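Local coordinates for protein fructosyl amine:oxygen oxidoreductase (Neosartorya fumigata, PDB 4WCT) that probably catalyses the FAD-dependent oxidative deglycation of fructosyl amino acids, releasing the amine from the sugar at the expense of molecular oxygen, at residues D85-A90 with D365-I370; L246-Q251 with V381-S386; N71-H76 with T115-S120. All blocks are in the same frame, centred on the assembly; numbering follows the deposited sequence. Where two conformers were deposited one is given.

Contact 1 (D85-A90 with D365-I370); sequences DPRSAA and DRAFLI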
loop_
_atom_site.group_PDB
_atom_site.type_symbol
_atom_site.label_atom_id
_atom_site.label_comp_id
_atom_site.label_asym_id
_atom_site.label_seq_id
_atom_site.Cartn_x
_atom_site.Cartn_y
_atom_site.Cartn_z
ATOM N N ASP A 85 9.308 15.654 12.434
ATOM C CA ASP A 85 10.685 15.203 12.374
ATOM C C ASP A 85 11.044 14.886 10.932
ATOM O O ASP A 85 10.208 15.062 10.036
ATOM C CB ASP A 85 10.944 14.024 13.319
ATOM C CG ASP A 85 10.065 12.809 13.024
ATOM O OD1 ASP A 85 9.576 12.651 11.888
ATOM O OD2 ASP A 85 9.923 11.959 13.926
ATOM N N PRO A 86 12.333 14.674 10.667
ATOM C CA PRO A 86 12.690 14.526 9.266
ATOM C C PRO A 86 11.868 13.450 8.533
ATOM O O PRO A 86 11.615 13.589 7.326
ATOM C CB PRO A 86 14.173 14.149 9.334
ATOM C CG PRO A 86 14.668 14.875 10.568
ATOM C CD PRO A 86 13.523 14.787 11.537
ATOM N N ARG A 87 11.541 12.363 9.230
ATOM C CA ARG A 87 10.775 11.289 8.629
ATOM C C ARG A 87 9.357 11.733 8.246
ATOM O O ARG A 87 8.883 11.448 7.139
ATOM C CB ARG A 87 10.716 10.076 9.555
ATOM C CG ARG A 87 9.941 8.913 8.958
ATOM C CD ARG A 87 10.068 7.648 9.815
ATOM N NE ARG A 87 9.473 7.825 11.131
ATOM C CZ ARG A 87 8.163 7.880 11.376
ATOM N NH1 ARG A 87 7.275 7.713 10.397
ATOM N NH2 ARG A 87 7.736 8.115 12.613
ATOM N N SER A 88 8.653 12.389 9.152
ATOM C CA SER A 88 7.308 12.858 8.832
ATOM C C SER A 88 7.317 14.009 7.822
ATOM O O SER A 88 6.389 14.150 7.003
ATOM C CB SER A 88 6.555 13.268 10.121
ATOM O OG SER A 88 7.123 14.435 10.738
ATOM N N ALA A 89 8.353 14.843 7.858
ATOM C CA ALA A 89 8.529 15.850 6.838
ATOM C C ALA A 89 8.745 15.267 5.451
ATOM O O ALA A 89 8.190 15.785 4.461
ATOM C CB ALA A 89 9.684 16.775 7.184
ATOM N N ALA A 90 9.542 14.203 5.355
ATOM C CA ALA A 90 9.656 13.483 4.113
ATOM C C ALA A 90 8.310 12.910 3.664
ATOM O O ALA A 90 7.949 12.987 2.499
ATOM C CB ALA A 90 10.704 12.391 4.229
ATOM N N ASP A 365 11.222 1.646 10.140
ATOM C CA ASP A 365 10.576 2.879 10.536
ATOM C C ASP A 365 9.341 3.260 9.723
ATOM O O ASP A 365 8.753 4.346 9.941
ATOM C CB ASP A 365 11.598 4.001 10.510
ATOM C CG ASP A 365 12.175 4.275 9.128
ATOM O OD1 ASP A 365 11.778 3.588 8.145
ATOM O OD2 ASP A 365 13.074 5.170 9.076
ATOM N N ARG A 366 8.966 2.358 8.825
ATOM C CA ARG A 366 7.845 2.504 7.918
ATOM C C ARG A 366 7.968 3.721 7.001
ATOM O O ARG A 366 6.974 4.147 6.403
ATOM C CB ARG A 366 6.519 2.469 8.685
ATOM C CG ARG A 366 6.220 1.070 9.213
ATOM C CD ARG A 366 4.868 0.958 9.890
ATOM N NE ARG A 366 3.791 1.305 8.992
ATOM C CZ ARG A 366 2.602 1.749 9.392
ATOM N NH1 ARG A 366 2.292 1.788 10.681
ATOM N NH2 ARG A 366 1.679 2.064 8.490
ATOM N N ALA A 367 9.199 4.186 6.768
ATOM C CA ALA A 367 9.505 5.014 5.602
ATOM C C ALA A 367 9.876 4.136 4.425
ATOM O O ALA A 367 10.214 2.961 4.590
ATOM C CB ALA A 367 10.599 6.050 5.924
ATOM N N PHE A 368 9.666 4.665 3.220
ATOM C CA PHE A 368 9.987 3.916 2.021
ATOM C C PHE A 368 11.476 3.610 1.907
ATOM O O PHE A 368 12.303 4.113 2.655
ATOM C CB PHE A 368 9.529 4.663 0.781
ATOM C CG PHE A 368 8.076 5.150 0.844
ATOM C CD1 PHE A 368 7.072 4.352 1.421
ATOM C CD2 PHE A 368 7.718 6.347 0.240
ATOM C CE1 PHE A 368 5.766 4.799 1.469
ATOM C CE2 PHE A 368 6.404 6.814 0.325
ATOM C CZ PHE A 368 5.438 6.034 0.945
ATOM N N LEU A 369 11.785 2.717 1.003
ATOM C CA LEU A 369 13.183 2.346 0.731
ATOM C C LEU A 369 13.408 2.464 -0.770
ATOM O O LEU A 369 12.980 1.616 -1.562
ATOM C CB LEU A 369 13.472 0.951 1.257
ATOM C CG LEU A 369 14.811 0.297 0.864
ATOM C CD1 LEU A 369 15.984 1.205 1.187
ATOM C CD2 LEU A 369 14.952 -1.075 1.509
ATOM N N ILE A 370 13.974 3.605 -1.163
ATOM C CA ILE A 370 14.149 3.907 -2.573
ATOM C C ILE A 370 15.569 4.429 -2.722
ATOM O O ILE A 370 15.867 5.530 -2.255
ATOM C CB ILE A 370 13.172 4.984 -3.067
ATOM C CG1 ILE A 370 11.729 4.530 -2.922
ATOM C CG2 ILE A 370 13.438 5.322 -4.521
ATOM C CD1 ILE A 370 10.763 5.669 -3.108
HETATM O O HOH W 1 6.810 7.356 7.029
#
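Asp365 OD1 gathers several donors just where Asp365 and Ala367 meet Arg87. Ala367 N binds Asp365 OD1 at 3.0 Å, approaching from above the carboxylate plane, 56° out of it. This bond closes an Asx turn. Arg419 adds a salt bridge to the same oxygen, and Thr363 OG1 a weak hydrogen bond.

Arg87 comes from the first turn of helix 86-102. Its CG lies anti to the backbone N (chi1 -179°), which carries the chain out toward the loop. There Arg87 CG rests on Ala367 CB at 4.2 Å. The chain then bends at chi3, and the guanidinium lies with one face over the backbone O of Asp365. The closest approach is Arg87 CD to Asp365 O, 3.6 Å. The Arg87 and Asp365 side chains run alongside each other, pointing opposite ways. Arg87 NE stays 4.9 Å from Asp365 OD2, so their charged groups do not touch.

A water at the edge of the guanidinium, in its plane, joins the two segments. It accepts a weak bond from Arg87 NH1 and donates to Arg366 O at 3.3 Å. The helix start is fixed separately by a capping box. Ser88 N binds Asp85 OD1 at 2.9 Å in a nearly straight bond, and Asp85 N returns one to Ser88 OG.

Asp365 OD1 therefore serves its own turn and Arg419. Across this contact Arg87 meets a carbonyl under its face and a weakly held water, and probably feels a modest long-range attraction to the carboxylate.

Contact 2 (L246-Q251 with V381-S386); sequences LDFKKQ and VAVGGS. With FAD (flavin-adenine dinucleotide), chain C.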
loop_
_atom_site.group_PDB
_atom_site.type_symbol
_atom_site.label_atom_id
_atom_site.label_comp_id
_atom_site.label_asym_id
_atom_site.label_seq_id
_atom_site.Cartn_x
_atom_site.Cartn_y
_atom_site.Cartn_z
ATOM N N LEU A 246 16.383 -10.330 -3.384
ATOM C CA LEU A 246 17.583 -9.642 -2.938
ATOM C C LEU A 246 17.675 -9.847 -1.437
ATOM O O LEU A 246 16.651 -9.872 -0.765
ATOM C CB LEU A 246 17.490 -8.157 -3.261
ATOM C CG LEU A 246 18.622 -7.251 -2.807
ATOM C CD1 LEU A 246 19.811 -7.458 -3.741
ATOM C CD2 LEU A 246 18.183 -5.795 -2.797
ATOM N N ASP A 247 18.890 -9.879 -0.902
ATOM C CA ASP A 247 19.080 -9.818 0.534
ATOM C C ASP A 247 18.973 -8.387 1.052
ATOM O O ASP A 247 19.862 -7.574 0.859
ATOM C CB ASP A 247 20.429 -10.435 0.938
ATOM C CG ASP A 247 20.614 -10.514 2.446
ATOM O OD1 ASP A 247 19.709 -10.109 3.223
ATOM O OD2 ASP A 247 21.732 -10.921 2.864
ATOM N N PHE A 248 17.787 -8.044 1.560
ATOM C CA PHE A 248 17.536 -6.715 2.064
ATOM C C PHE A 248 18.051 -6.509 3.483
ATOM O O PHE A 248 17.842 -5.433 4.077
ATOM C CB PHE A 248 16.032 -6.429 2.004
ATOM C CG PHE A 248 15.561 -5.941 0.674
ATOM C CD1 PHE A 248 15.660 -4.608 0.357
ATOM C CD2 PHE A 248 15.056 -6.817 -0.266
ATOM C CE1 PHE A 248 15.219 -4.133 -0.858
ATOM C CE2 PHE A 248 14.627 -6.349 -1.493
ATOM C CZ PHE A 248 14.709 -5.003 -1.777
ATOM N N LYS A 249 18.756 -7.503 4.031
ATOM C CA LYS A 249 19.419 -7.339 5.337
ATOM C C LYS A 249 18.392 -6.972 6.406
ATOM O O LYS A 249 18.616 -6.088 7.234
ATOM C CB LYS A 249 20.522 -6.281 5.245
ATOM C CG LYS A 249 21.558 -6.606 4.180
ATOM C CD LYS A 249 22.262 -7.919 4.480
ATOM C CE LYS A 249 23.440 -8.150 3.544
ATOM N NZ LYS A 249 23.879 -9.571 3.506
ATOM N N LYS A 250 17.237 -7.629 6.328
ATOM C CA LYS A 250 16.131 -7.449 7.273
ATOM C C LYS A 250 15.367 -6.132 7.175
ATOM O O LYS A 250 14.459 -5.904 7.967
ATOM C CB LYS A 250 16.546 -7.724 8.720
ATOM C CG LYS A 250 17.159 -9.097 8.895
ATOM C CD LYS A 250 17.483 -9.336 10.370
ATOM C CE LYS A 250 18.216 -10.648 10.571
ATOM N NZ LYS A 250 18.485 -10.877 12.025
ATOM N N GLN A 251 15.583 -5.382 6.097
ATOM C CA GLN A 251 14.939 -4.102 5.962
ATOM C C GLN A 251 13.472 -4.223 5.555
ATOM O O GLN A 251 12.699 -3.278 5.748
ATOM C CB GLN A 251 15.667 -3.195 4.968
ATOM C CG GLN A 251 17.057 -2.779 5.420
ATOM C CD GLN A 251 17.741 -1.941 4.371
ATOM O OE1 GLN A 251 17.585 -0.717 4.321
ATOM N NE2 GLN A 251 18.350 -2.607 3.434
ATOM N N VAL A 381 16.501 -0.128 -5.868
ATOM C CA VAL A 381 15.363 -0.726 -5.140
ATOM C C VAL A 381 14.295 0.344 -4.885
ATOM O O VAL A 381 14.601 1.480 -4.573
ATOM C CB VAL A 381 15.806 -1.422 -3.821
ATOM C CG1 VAL A 381 16.826 -2.517 -4.096
ATOM C CG2 VAL A 381 16.347 -0.436 -2.789
ATOM N N ALA A 382 13.036 -0.049 -5.011
ATOM C CA ALA A 382 11.908 0.835 -4.740
ATOM C C ALA A 382 10.808 -0.005 -4.100
ATOM O O ALA A 382 9.976 -0.606 -4.774
ATOM C CB ALA A 382 11.426 1.521 -6.021
ATOM N N VAL A 383 10.940 -0.122 -2.785
ATOM C CA VAL A 383 10.202 -1.078 -1.976
ATOM C C VAL A 383 9.831 -0.430 -0.643
ATOM O O VAL A 383 10.134 0.750 -0.377
ATOM C CB VAL A 383 11.023 -2.363 -1.750
ATOM C CG1 VAL A 383 11.301 -3.083 -3.071
ATOM C CG2 VAL A 383 12.310 -2.076 -1.020
ATOM N N GLY A 384 9.096 -1.173 0.176
ATOM C CA GLY A 384 8.854 -0.748 1.546
ATOM C C GLY A 384 7.677 0.220 1.638
ATOM O O GLY A 384 7.679 1.158 2.442
ATOM N N GLY A 385 6.626 -0.055 0.877
ATOM C CA GLY A 385 5.391 0.741 0.971
ATOM C C GLY A 385 4.846 0.942 2.376
ATOM O O GLY A 385 4.259 1.972 2.669
ATOM N N SER A 386 5.054 -0.040 3.247
ATOM C CA SER A 386 4.860 0.157 4.695
ATOM C C SER A 386 3.423 0.617 5.024
ATOM O O SER A 386 3.210 1.317 6.010
ATOM C CB SER A 386 5.870 1.153 5.247
ATOM O OG SER A 386 7.194 0.654 5.165
HETATM P PA FAD C . 2.301 -4.028 -5.275
HETATM O O1A FAD C . 1.253 -3.025 -5.661
HETATM O O2A FAD C . 1.953 -5.202 -4.415
HETATM O O5B FAD C . 2.933 -4.536 -6.621
HETATM C C5B FAD C . 3.975 -5.523 -6.593
HETATM C C4B FAD C . 4.009 -6.203 -7.957
HETATM O O4B FAD C . 5.200 -7.051 -8.037
HETATM C C3B FAD C . 2.805 -7.094 -8.244
HETATM O O3B FAD C . 2.142 -6.735 -9.467
HETATM C C2B FAD C . 3.406 -8.500 -8.329
HETATM O O2B FAD C . 2.712 -9.414 -9.174
HETATM C C1B FAD C . 4.844 -8.203 -8.762
HETATM N N9A FAD C . 5.766 -9.304 -8.406
HETATM C C8A FAD C . 5.742 -10.077 -7.305
HETATM N N7A FAD C . 6.711 -11.020 -7.367
HETATM C C5A FAD C . 7.409 -10.765 -8.504
HETATM C C6A FAD C . 8.510 -11.417 -9.201
HETATM N N6A FAD C . 9.120 -12.490 -8.667
HETATM N N1A FAD C . 8.859 -10.913 -10.403
HETATM C C2A FAD C . 8.288 -9.834 -10.954
HETATM N N3A FAD C . 7.242 -9.213 -10.382
HETATM C C4A FAD C . 6.785 -9.650 -9.183
HETATM N N1 FAD C . -1.750 2.330 1.012
HETATM C C2 FAD C . -2.302 3.594 0.991
HETATM O O2 FAD C . -1.619 4.501 0.520
HETATM N N3 FAD C . -3.568 3.810 1.355
HETATM C C4 FAD C . -4.331 2.839 1.900
HETATM O O4 FAD C . -5.526 3.002 2.273
HETATM C C4X FAD C . -3.804 1.488 1.980
HETATM N N5 FAD C . -4.548 0.476 2.501
HETATM C C5X FAD C . -4.110 -0.809 2.328
HETATM C C6 FAD C . -4.932 -1.891 2.628
HETATM C C7 FAD C . -4.437 -3.179 2.547
HETATM C C7M FAD C . -5.356 -4.318 2.804
HETATM C C8 FAD C . -3.063 -3.395 2.076
HETATM C C8M FAD C . -2.487 -4.754 1.922
HETATM C C9 FAD C . -2.279 -2.341 1.677
HETATM C C9A FAD C . -2.730 -1.048 1.836
HETATM N N10 FAD C . -1.901 0.032 1.522
HETATM C C10 FAD C . -2.461 1.311 1.496
HETATM C "C1'" FAD C . -0.511 -0.079 1.102
HETATM C "C2'" FAD C . -0.344 -0.079 -0.410
HETATM O "O2'" FAD C . -1.287 -1.006 -0.932
HETATM C "C3'" FAD C . 1.091 -0.510 -0.742
HETATM O "O3'" FAD C . 2.022 0.224 0.067
HETATM C "C4'" FAD C . 1.412 -0.318 -2.226
HETATM O "O4'" FAD C . 0.322 -0.792 -3.016
HETATM C "C5'" FAD C . 2.656 -1.136 -2.544
HETATM O "O5'" FAD C . 2.998 -0.930 -3.914
HETATM P P FAD C . 4.132 -1.847 -4.591
HETATM O O1P FAD C . 4.240 -1.436 -6.042
HETATM O O2P FAD C . 5.334 -1.800 -3.680
HETATM O O3P FAD C . 3.502 -3.321 -4.510
#
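Phe248, whose ring meets Val381 and Val383, begins a type I' beta turn with two lysines at its centre. Lys249 and Lys250 both have positive phi, 58° and 72°, in a turn where glycine or asparagine is more common. The turn is gripped at one oxygen. Phe248 O accepts from Gln251 N at 3.0 Å and from Gln251 NE2 at 2.9 Å, and the two donors reach it from opposite faces of the carbonyl plane. An Asx turn leads in: Lys249 N donates to Asp247 OD1, which also forms a salt bridge with Arg314.

The contact itself is apolar. Phe248 CE1 touches Val383 CG2 at 3.6 Å, with the two side chains coming from opposite directions. The same ring carbon lies 4.0 Å from Val381 CG1, and here the two side chains pass alongside, pointing opposite ways. Val381 CG1 stands anti to its carbonyl carbon (chi1 -59°), a position from which it reaches both Phe248 and Leu246. Leu246 CD2 meets Val381 CG1 at 3.8 Å, the two side chains crossing at about a right angle. Leu246 CD2 also sits over one face of the Phe248 ring, offset toward the rim.

Beyond the strand the chain turns toward the cofactor. Ser386 OG donates to Gly384 O at 2.8 Å, and Gly385 CA comes within 3.5 Å of FAD O3', on the ribityl chain.

Strand 379-383 runs between strand 233-236 and strand 369-372 in the six-stranded sheet of the FAD-binding domain. Leu236 and Leu369 from those two neighbours also pack on Phe248, while Leu211 and Tyr213 of strand 208-214 press on Leu246.

Contact 3 (N71-H76 with T115-S120); sequences NKIMEH and TGFIIS. With FAD (flavin-adenine dinucleotide), chain C.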
loop_
_atom_site.group_PDB
_atom_site.type_symbol
_atom_site.label_atom_id
_atom_site.label_comp_id
_atom_site.label_asym_id
_atom_site.label_seq_id
_atom_site.Cartn_x
_atom_site.Cartn_y
_atom_site.Cartn_z
ATOM N N ASN A 71 -10.524 0.420 -3.760
ATOM C CA ASN A 71 -10.259 1.696 -3.148
ATOM C C ASN A 71 -9.088 1.621 -2.195
ATOM O O ASN A 71 -8.776 0.534 -1.676
ATOM C CB ASN A 71 -11.496 2.256 -2.458
ATOM C CG ASN A 71 -12.309 1.201 -1.758
ATOM O OD1 ASN A 71 -11.808 0.494 -0.899
ATOM N ND2 ASN A 71 -13.576 1.068 -2.161
ATOM N N LYS A 72 -8.469 2.772 -1.976
ATOM C CA LYS A 72 -7.457 2.992 -0.938
ATOM C C LYS A 72 -7.633 4.429 -0.438
ATOM O O LYS A 72 -8.236 5.289 -1.104
ATOM C CB LYS A 72 -6.016 2.848 -1.503
ATOM C CG LYS A 72 -5.727 1.497 -2.121
ATOM C CD LYS A 72 -5.503 0.415 -1.072
ATOM C CE LYS A 72 -4.786 -0.772 -1.682
ATOM N NZ LYS A 72 -4.873 -1.980 -0.831
ATOM N N ILE A 73 -7.085 4.683 0.736
ATOM C CA ILE A 73 -7.135 6.006 1.363
ATOM C C ILE A 73 -6.017 6.875 0.818
ATOM O O ILE A 73 -4.888 6.417 0.687
ATOM C CB ILE A 73 -6.973 5.882 2.887
ATOM C CG1 ILE A 73 -8.053 4.952 3.466
ATOM C CG2 ILE A 73 -6.993 7.276 3.500
ATOM C CD1 ILE A 73 -7.865 4.595 4.927
ATOM N N MET A 74 -6.338 8.130 0.501
ATOM C CA MET A 74 -5.364 9.179 0.205
ATOM C C MET A 74 -5.517 10.268 1.283
ATOM O O MET A 74 -6.614 10.763 1.535
ATOM C CB MET A 74 -5.630 9.787 -1.187
ATOM C CG MET A 74 -4.960 11.168 -1.468
ATOM S SD MET A 74 -3.189 11.075 -1.508
ATOM C CE MET A 74 -2.664 12.689 -0.933
ATOM N N GLU A 75 -4.400 10.682 1.865
ATOM C CA GLU A 75 -4.406 11.792 2.809
ATOM C C GLU A 75 -3.086 12.525 2.725
ATOM O O GLU A 75 -2.011 11.912 2.729
ATOM C CB GLU A 75 -4.608 11.309 4.231
ATOM C CG GLU A 75 -4.819 12.511 5.165
ATOM C CD GLU A 75 -4.692 12.189 6.626
ATOM O OE1 GLU A 75 -4.166 11.101 6.958
ATOM O OE2 GLU A 75 -5.132 13.043 7.436
ATOM N N HIS A 76 -3.173 13.844 2.739
ATOM C CA HIS A 76 -2.023 14.702 2.851
ATOM C C HIS A 76 -2.236 15.678 4.028
ATOM O O HIS A 76 -3.253 16.372 4.093
ATOM C CB HIS A 76 -1.843 15.516 1.569
ATOM C CG HIS A 76 -0.794 16.571 1.695
ATOM N ND1 HIS A 76 0.498 16.276 2.076
ATOM C CD2 HIS A 76 -0.882 17.920 1.669
ATOM C CE1 HIS A 76 1.177 17.400 2.230
ATOM N NE2 HIS A 76 0.372 18.412 1.950
ATOM N N THR A 115 -13.261 13.195 -0.737
ATOM C CA THR A 115 -14.448 13.151 0.093
ATOM C C THR A 115 -14.166 13.421 1.585
ATOM O O THR A 115 -15.117 13.486 2.392
ATOM C CB THR A 115 -15.131 11.805 -0.017
ATOM O OG1 THR A 115 -14.229 10.776 0.387
ATOM C CG2 THR A 115 -15.617 11.512 -1.408
ATOM N N GLY A 116 -12.888 13.426 1.955
ATOM C CA GLY A 116 -12.483 13.657 3.331
ATOM C C GLY A 116 -12.139 12.372 4.053
ATOM O O GLY A 116 -12.262 11.279 3.489
ATOM N N PHE A 117 -11.719 12.503 5.308
ATOM C CA PHE A 117 -11.142 11.377 6.054
ATOM C C PHE A 117 -11.395 11.597 7.525
ATOM O O PHE A 117 -11.148 12.694 8.051
ATOM C CB PHE A 117 -9.632 11.316 5.771
ATOM C CG PHE A 117 -8.856 10.328 6.607
ATOM C CD1 PHE A 117 -9.032 8.965 6.463
ATOM C CD2 PHE A 117 -7.967 10.774 7.575
ATOM C CE1 PHE A 117 -8.241 8.058 7.172
ATOM C CE2 PHE A 117 -7.190 9.877 8.290
ATOM C CZ PHE A 117 -7.325 8.514 8.077
ATOM N N ILE A 118 -11.957 10.580 8.180
ATOM C CA ILE A 118 -12.245 10.646 9.608
ATOM C C ILE A 118 -11.293 9.672 10.301
ATOM O O ILE A 118 -11.241 8.481 9.944
ATOM C CB ILE A 118 -13.704 10.214 9.924
ATOM C CG1 ILE A 118 -14.722 11.142 9.270
ATOM C CG2 ILE A 118 -13.930 10.145 11.424
ATOM C CD1 ILE A 118 -16.113 10.528 9.204
ATOM N N ILE A 119 -10.546 10.174 11.288
ATOM C CA ILE A 119 -9.730 9.324 12.138
ATOM C C ILE A 119 -10.248 9.318 13.564
ATOM O O ILE A 119 -10.629 10.353 14.086
ATOM C CB ILE A 119 -8.249 9.752 12.088
ATOM C CG1 ILE A 119 -7.369 8.755 12.830
ATOM C CG2 ILE A 119 -8.070 11.162 12.592
ATOM C CD1 ILE A 119 -5.901 8.892 12.518
ATOM N N SER A 120 -10.394 8.128 14.132
ATOM C CA SER A 120 -11.115 7.976 15.392
ATOM C C SER A 120 -10.557 6.807 16.224
ATOM O O SER A 120 -9.845 5.926 15.707
ATOM C CB SER A 120 -12.598 7.755 15.120
ATOM O OG SER A 120 -12.791 6.563 14.345
HETATM P PA FAD C . 2.301 -4.028 -5.275
HETATM O O1A FAD C . 1.253 -3.025 -5.661
HETATM O O2A FAD C . 1.953 -5.202 -4.415
HETATM O O5B FAD C . 2.933 -4.536 -6.621
HETATM C C5B FAD C . 3.975 -5.523 -6.593
HETATM C C4B FAD C . 4.009 -6.203 -7.957
HETATM O O4B FAD C . 5.200 -7.051 -8.037
HETATM C C3B FAD C . 2.805 -7.094 -8.244
HETATM O O3B FAD C . 2.142 -6.735 -9.467
HETATM C C2B FAD C . 3.406 -8.500 -8.329
HETATM O O2B FAD C . 2.712 -9.414 -9.174
HETATM C C1B FAD C . 4.844 -8.203 -8.762
HETATM N N9A FAD C . 5.766 -9.304 -8.406
HETATM C C8A FAD C . 5.742 -10.077 -7.305
HETATM N N7A FAD C . 6.711 -11.020 -7.367
HETATM C C5A FAD C . 7.409 -10.765 -8.504
HETATM C C6A FAD C . 8.510 -11.417 -9.201
HETATM N N6A FAD C . 9.120 -12.490 -8.667
HETATM N N1A FAD C . 8.859 -10.913 -10.403
HETATM C C2A FAD C . 8.288 -9.834 -10.954
HETATM N N3A FAD C . 7.242 -9.213 -10.382
HETATM C C4A FAD C . 6.785 -9.650 -9.183
HETATM N N1 FAD C . -1.750 2.330 1.012
HETATM C C2 FAD C . -2.302 3.594 0.991
HETATM O O2 FAD C . -1.619 4.501 0.520
HETATM N N3 FAD C . -3.568 3.810 1.355
HETATM C C4 FAD C . -4.331 2.839 1.900
HETATM O O4 FAD C . -5.526 3.002 2.273
HETATM C C4X FAD C . -3.804 1.488 1.980
HETATM N N5 FAD C . -4.548 0.476 2.501
HETATM C C5X FAD C . -4.110 -0.809 2.328
HETATM C C6 FAD C . -4.932 -1.891 2.628
HETATM C C7 FAD C . -4.437 -3.179 2.547
HETATM C C7M FAD C . -5.356 -4.318 2.804
HETATM C C8 FAD C . -3.063 -3.395 2.076
HETATM C C8M FAD C . -2.487 -4.754 1.922
HETATM C C9 FAD C . -2.279 -2.341 1.677
HETATM C C9A FAD C . -2.730 -1.048 1.836
HETATM N N10 FAD C . -1.901 0.032 1.522
HETATM C C10 FAD C . -2.461 1.311 1.496
HETATM C "C1'" FAD C . -0.511 -0.079 1.102
HETATM C "C2'" FAD C . -0.344 -0.079 -0.410
HETATM O "O2'" FAD C . -1.287 -1.006 -0.932
HETATM C "C3'" FAD C . 1.091 -0.510 -0.742
HETATM O "O3'" FAD C . 2.022 0.224 0.067
HETATM C "C4'" FAD C . 1.412 -0.318 -2.226
HETATM O "O4'" FAD C . 0.322 -0.792 -3.016
HETATM C "C5'" FAD C . 2.656 -1.136 -2.544
HETATM O "O5'" FAD C . 2.998 -0.930 -3.914
HETATM P P FAD C . 4.132 -1.847 -4.591
HETATM O O1P FAD C . 4.240 -1.436 -6.042
HETATM O O2P FAD C . 5.334 -1.800 -3.680
HETATM O O3P FAD C . 3.502 -3.321 -4.510
#
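Apolar packing joins Ile73 to Phe117. Ile73 CG2 lies 4.0 Å from Phe117 CE1, and the two side chains cross at about a right angle. Phe117 CG is anti to the backbone N (chi1 172°), which sends the ring across to the other strand.

A carboxylate meets another part of the same ring. Glu75 extends beyond CG and brings OE1 to 3.5 Å from Phe117 CE2, with the carboxylate and ring planes 51° apart. Glu75 OE2 is hydrogen-bonded to His172 ND1, which probably steadies the carboxylate there.

The strands belong to different sheets. Strand 72-75 edges a three-stranded antiparallel sheet, and strand 117-121 is part of the large mixed sheet. Phe117 and Ile73 both also pack on Val277 of strand 277-280.

Hydrogen bonds tie the first strand to the flavin. Ile73 N donates to FAD O4 at 2.8 Å, and FAD N3 donates to Ile73 O at 3.0 Å. This backbone pair reads the pyrimidine edge of the isoalloxazine.

A salt bridge holds Lys72, from its NZ to Asp69. The Lys72 chain bends at chi2 and lies over the flavin, with Lys72 NZ 3.5 Å from FAD C5X.

How the contacts relate
Contacts 2 and 3 are buried, while contact 1 is partly exposed and rests on a carbonyl, aliphatic carbons and a weakly held water, its opposite charges staying apart. Contact 2 is hydrocarbon throughout. Contact 3 mixes an apolar pair with a carboxylate and lies beside the flavin. Contacts 1 and 2 share a sheet: strands 369-372 and 379-383 are neighbours, joined by a probable bond from Leu369 N to Val383 O, and Arg366 reaches Ser386 O. Contacts 1 and 3 do not touch, although helix 86-102 is the next element after strand 72-75, across a loop. Contacts 2 and 3 lie about 26 Å apart between centres. FAD spans them, meeting 381-386 at its ribityl chain and 71-76 at its ring.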